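Local coordinates for putative rRNA methylase (Clostridium thermocellum ATCC 27405, PDB 3EEY), which probably transfers methyl groups from S-adenosylmethionine, which it binds, to RNA, as a putative rRNA methylase, at the interface of chains A and B. Coordinates in Å, arbitrary orientation; residue numbers count along the deposited sequence, not the author numbering. Chains: chain A/B, Putative rRNA methylase.

The interface of chains A and B. Residues chain A 162, 165; chain B 174-176.
A:Gln162 lies along the loop segment B:Asn174 to B:Ala176, its side chain extended beyond CG, and its terminal amide meets this segment through both heteroatoms. The carbonyl oxygen OE1 of A:Gln162 accepts a hydrogen bond from the backbone N of B:Ala176 at 3.2 Å. The C=O...N angle of 126° is well bent, and the donor is tilted from the carbonyl plane. The amide nitrogen NE2 reaches the carbonyl O of B:Ala176 through water 2, so one residue's backbone engages both ends of the glutamine amide, one directly and one by way of solvent. These two links should restrain rotation of the amide about CG-CD; the direct bond, whose backbone N-H must donate, supports the modelled placement of OE1.

The amide of A:Gln162 also lies over CA and the CB-CG stem of B:Gln175. CD of A:Gln162 is 3.8 Å from the alpha carbon CA of B:Gln175. NE2 of A:Gln162 stands 3.5 Å from CG of B:Gln175. The two glutamine side chains cross at about a right angle, their amide planes 28° apart.

B:Asn174 points back into chain A in the opposite sense. ND2 of B:Asn174 donates to the backbone O of A:Phe165, the first residue of strand 165-172, at 2.9 Å and nearly straight (162° at H). The acceptor lies in the asparagine amide plane, whereas the donor sits above the carbonyl plane of A:Phe165. ND2 of B:Asn174 also passes 3.5 Å from CA of A:Gln162. Water 1 joins the backbone N of A:Gln162 to the carbonyl O of B:Asn174, adding a backbone-to-backbone bridge.

Chain A thus presents a loop and a strand start to a loop of chain B, in a small, largely polar patch that recurs with the chains exchanged. It forms one polar part of the two-fold interface and may help to hold a dimer together, although the structure alone does not show that this pairing persists in solution.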
loop_
_atom_site.group_PDB
_atom_site.type_symbol
_atom_site.label_atom_id
_atom_site.label_comp_id
_atom_site.label_asym_id
_atom_site.label_seq_id
_atom_site.Cartn_x
_atom_site.Cartn_y
_atom_site.Cartn_z
ATOM N N GLN A 162 -9.720 -10.631 11.040
ATOM C CA GLN A 162 -9.087 -9.314 11.160
ATOM C C GLN A 162 -8.506 -9.033 12.539
ATOM O O GLN A 162 -7.676 -8.137 12.692
ATOM C CB GLN A 162 -10.045 -8.193 10.737
ATOM C CG GLN A 162 -11.274 -8.022 11.619
ATOM C CD GLN A 162 -12.154 -6.870 11.171
ATOM O OE1 GLN A 162 -13.220 -7.077 10.600
ATOM N NE2 GLN A 162 -11.704 -5.646 11.423
ATOM N N PHE A 165 -5.085 -11.130 11.813
ATOM C CA PHE A 165 -4.236 -10.683 10.699
ATOM C C PHE A 165 -4.727 -9.397 10.057
ATOM O O PHE A 165 -5.931 -9.187 9.890
ATOM C CB PHE A 165 -4.118 -11.760 9.605
ATOM C CG PHE A 165 -3.542 -13.075 10.076
ATOM C CD1 PHE A 165 -2.176 -13.320 9.985
ATOM C CD2 PHE A 165 -4.366 -14.081 10.577
ATOM C CE1 PHE A 165 -1.641 -14.534 10.419
ATOM C CE2 PHE A 165 -3.839 -15.298 11.015
ATOM C CZ PHE A 165 -2.482 -15.525 10.934
ATOM N N ASN B 174 -9.872 -7.729 4.426
ATOM C CA ASN B 174 -10.454 -8.633 5.410
ATOM C C ASN B 174 -11.145 -7.907 6.574
ATOM O O ASN B 174 -11.571 -8.537 7.543
ATOM C CB ASN B 174 -9.389 -9.597 5.920
ATOM C CG ASN B 174 -8.429 -8.944 6.887
ATOM O OD1 ASN B 174 -8.126 -7.756 6.777
ATOM N ND2 ASN B 174 -7.946 -9.721 7.848
ATOM N N GLN B 175 -11.217 -6.578 6.490
ATOM C CA GLN B 175 -11.931 -5.776 7.489
ATOM C C GLN B 175 -13.349 -5.484 7.027
ATOM O O GLN B 175 -13.573 -5.231 5.852
ATOM C CB GLN B 175 -11.209 -4.464 7.765
ATOM C CG GLN B 175 -9.949 -4.600 8.599
ATOM C CD GLN B 175 -9.220 -3.288 8.754
ATOM O OE1 GLN B 175 -9.836 -2.232 8.858
ATOM N NE2 GLN B 175 -7.895 -3.345 8.758
ATOM N N ALA B 176 -14.295 -5.545 7.963
ATOM C CA ALA B 176 -15.690 -5.196 7.709
ATOM C C ALA B 176 -15.939 -3.729 8.054
ATOM O O ALA B 176 -15.021 -3.025 8.508
ATOM C CB ALA B 176 -16.616 -6.085 8.533
HETATM O O HOH W 1 -12.263 -10.555 9.691
HETATM O O HOH W 2 -13.281 -2.973 10.650
#